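Local coordinates for protein soluble lytic murein transglycosylase (Escherichia coli, PDB 1QSA) that cleaves the glycosidic bonds between N-acetylmuramic acid and N-acetylglucosamine in peptidoglycan, forming 1,6-anhydromuramic acid ends, at residues 384-388 with 403-407. Numbering follows the deposited sequence.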
ATOM      1  N   GLU A 384     -16.740   8.507  22.122  1.00 12.97           N
ATOM      2  CA  GLU A 384     -15.658   8.243  21.169  1.00 13.66           C
ATOM      3  C   GLU A 384     -15.305   9.532  20.411  1.00 12.54           C
ATOM      4  O   GLU A 384     -14.124   9.843  20.220  1.00 10.63           O
ATOM      5  CB  GLU A 384     -15.963   7.075  20.201  1.00 17.07           C
ATOM      6  CG  GLU A 384     -14.742   6.763  19.300  1.00 21.09           C
ATOM      7  CD  GLU A 384     -14.675   5.336  18.750  1.00 24.01           C
ATOM      8  OE1 GLU A 384     -15.728   4.764  18.359  1.00 25.64           O
ATOM      9  OE2 GLU A 384     -13.543   4.797  18.672  1.00 21.73           O
ATOM     10  N   MET A 385     -16.311  10.313  20.017  1.00 11.06           N
ATOM     11  CA  MET A 385     -16.019  11.570  19.330  1.00 11.79           C
ATOM     12  C   MET A 385     -15.262  12.523  20.269  1.00 10.42           C
ATOM     13  O   MET A 385     -14.375  13.246  19.838  1.00 11.69           O
ATOM     14  CB  MET A 385     -17.298  12.249  18.823  1.00 11.74           C
ATOM     15  CG  MET A 385     -17.034  13.503  17.990  1.00 13.02           C
ATOM     16  SD  MET A 385     -16.106  13.166  16.455  1.00 15.61           S
ATOM     17  CE  MET A 385     -17.441  12.771  15.326  1.00 18.56           C
ATOM     18  N   ALA A 386     -15.617  12.526  21.555  1.00 10.70           N
ATOM     19  CA  ALA A 386     -14.925  13.383  22.508  1.00 10.20           C
ATOM     20  C   ALA A 386     -13.436  12.997  22.583  1.00 10.24           C
ATOM     21  O   ALA A 386     -12.578  13.868  22.710  1.00 10.74           O
ATOM     22  CB  ALA A 386     -15.579  13.304  23.878  1.00  9.92           C
ATOM     23  N   ARG A 387     -13.125  11.698  22.483  1.00 10.28           N
ATOM     24  CA  ARG A 387     -11.716  11.278  22.505  1.00  9.77           C
ATOM     25  C   ARG A 387     -11.028  11.753  21.223  1.00 10.27           C
ATOM     26  O   ARG A 387      -9.907  12.251  21.269  1.00  9.37           O
ATOM     27  CB  ARG A 387     -11.577   9.759  22.640  1.00  8.98           C
ATOM     28  CG  ARG A 387     -12.055   9.225  24.001  1.00  9.25           C
ATOM     29  CD  ARG A 387     -11.472   7.857  24.308  1.00 10.33           C
ATOM     30  NE  ARG A 387     -11.929   6.838  23.372  1.00 12.30           N
ATOM     31  CZ  ARG A 387     -13.089   6.197  23.449  1.00 12.27           C
ATOM     32  NH1 ARG A 387     -13.948   6.461  24.431  1.00 14.29           N
ATOM     33  NH2 ARG A 387     -13.403   5.292  22.533  1.00 13.14           N
ATOM     34  N   VAL A 388     -11.718  11.631  20.089  1.00  8.96           N
ATOM     35  CA  VAL A 388     -11.158  12.071  18.804  1.00 10.63           C
ATOM     36  C   VAL A 388     -10.816  13.555  18.872  1.00 11.56           C
ATOM     37  O   VAL A 388      -9.722  13.964  18.478  1.00  9.91           O
ATOM     38  CB  VAL A 388     -12.150  11.806  17.636  1.00  9.04           C
ATOM     39  CG1 VAL A 388     -11.665  12.499  16.338  1.00 12.57           C
ATOM     40  CG2 VAL A 388     -12.265  10.292  17.404  1.00  9.70           C
ATOM     41  N   GLU A 403      -9.043   5.708  16.425  1.00 11.81           N
ATOM     42  CA  GLU A 403     -10.360   5.965  17.010  1.00 11.83           C
ATOM     43  C   GLU A 403     -11.379   6.251  15.909  1.00 12.23           C
ATOM     44  O   GLU A 403     -12.491   5.729  15.934  1.00 12.20           O
ATOM     45  CB  GLU A 403     -10.318   7.166  17.952  1.00 12.55           C
ATOM     46  CG  GLU A 403      -9.558   6.928  19.239  1.00 11.32           C
ATOM     47  CD  GLU A 403     -10.406   6.399  20.399  1.00 12.24           C
ATOM     48  OE1 GLU A 403     -11.558   5.936  20.209  1.00 11.88           O
ATOM     49  OE2 GLU A 403      -9.876   6.436  21.527  1.00 12.81           O
ATOM     50  N   TRP A 404     -10.992   7.091  14.949  1.00 12.77           N
ATOM     51  CA  TRP A 404     -11.876   7.464  13.849  1.00 11.47           C
ATOM     52  C   TRP A 404     -12.275   6.228  13.045  1.00 12.05           C
ATOM     53  O   TRP A 404     -13.429   6.103  12.614  1.00 12.16           O
ATOM     54  CB  TRP A 404     -11.184   8.491  12.947  1.00 11.29           C
ATOM     55  CG  TRP A 404     -12.080   9.173  11.952  1.00 11.07           C
ATOM     56  CD1 TRP A 404     -12.013   9.080  10.592  1.00 13.60           C
ATOM     57  CD2 TRP A 404     -13.101  10.146  12.236  1.00 11.93           C
ATOM     58  NE1 TRP A 404     -12.922   9.942  10.008  1.00 12.30           N
ATOM     59  CE2 TRP A 404     -13.601  10.608  10.992  1.00 12.60           C
ATOM     60  CE3 TRP A 404     -13.629  10.681  13.420  1.00 12.03           C
ATOM     61  CZ2 TRP A 404     -14.606  11.584  10.900  1.00 11.95           C
ATOM     62  CZ3 TRP A 404     -14.626  11.653  13.328  1.00 13.71           C
ATOM     63  CH2 TRP A 404     -15.103  12.093  12.076  1.00 13.03           C
ATOM     64  N   ALA A 405     -11.326   5.309  12.879  1.00 11.15           N
ATOM     65  CA  ALA A 405     -11.563   4.087  12.119  1.00 13.27           C
ATOM     66  C   ALA A 405     -12.723   3.305  12.725  1.00 13.90           C
ATOM     67  O   ALA A 405     -13.566   2.788  11.999  1.00 15.50           O
ATOM     68  CB  ALA A 405     -10.300   3.230  12.079  1.00 12.82           C
ATOM     69  N   ASN A 406     -12.772   3.235  14.055  1.00 15.40           N
ATOM     70  CA  ASN A 406     -13.858   2.531  14.744  1.00 16.54           C
ATOM     71  C   ASN A 406     -15.176   3.265  14.580  1.00 16.40           C
ATOM     72  O   ASN A 406     -16.219   2.646  14.417  1.00 18.05           O
ATOM     73  CB  ASN A 406     -13.578   2.428  16.247  1.00 18.83           C
ATOM     74  CG  ASN A 406     -12.553   1.386  16.582  1.00 24.17           C
ATOM     75  OD1 ASN A 406     -12.178   0.574  15.740  1.00 27.75           O
ATOM     76  ND2 ASN A 406     -12.111   1.377  17.840  1.00 27.67           N
ATOM     77  N   LEU A 407     -15.123   4.590  14.649  1.00 16.05           N
ATOM     78  CA  LEU A 407     -16.317   5.409  14.531  1.00 18.11           C
ATOM     79  C   LEU A 407     -16.992   5.334  13.147  1.00 20.34           C
ATOM     80  O   LEU A 407     -18.218   5.225  13.057  1.00 20.32           O
ATOM     81  CB  LEU A 407     -15.963   6.854  14.912  1.00 21.03           C
ATOM     82  CG  LEU A 407     -17.048   7.840  15.342  1.00 23.05           C
ATOM     83  CD1 LEU A 407     -17.990   7.211  16.356  1.00 22.66           C
ATOM     84  CD2 LEU A 407     -16.368   9.069  15.934  1.00 23.29           C
TER
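Start with the buried carboxylate of E403, because most of the polar contact turns on it. R387 meets it with two nitrogens in a bidentate salt bridge: NE of R387 donates to OE2 of E403 at 2.8 Å, and NH2 of R387 to OE1 of E403 at 3.0 Å. OE2 also has the hydroxyl of Y40 as a hydrogen-bond partner, while NH2 of R387 bonds to the hydroxyl of T67. E384 joins this network: its OE2 lies 2.8 Å from OE1 of E403 and a long 3.9 Å from NH2 of R387. N406 borders the polar side, its ND2 satisfied by the carbonyl of T67. Another part of the interface is apolar. The methyl CE of M385 sits at the rim of the W404 ring, 3.6 Å from CZ3 of W404, with SD edge-on in a Met-aromatic contact, and touches L407 too. V388 packs on W404 and on the aliphatic base of E403. Helix 413-425 covers M385 and W404. The axes of 384-388 and 403-407 approach to 9.8 Å, with their directions 150° apart: the consecutive helices form a near-antiparallel helical hairpin within the family's L domain, in an enzyme built largely as an alpha-superhelix.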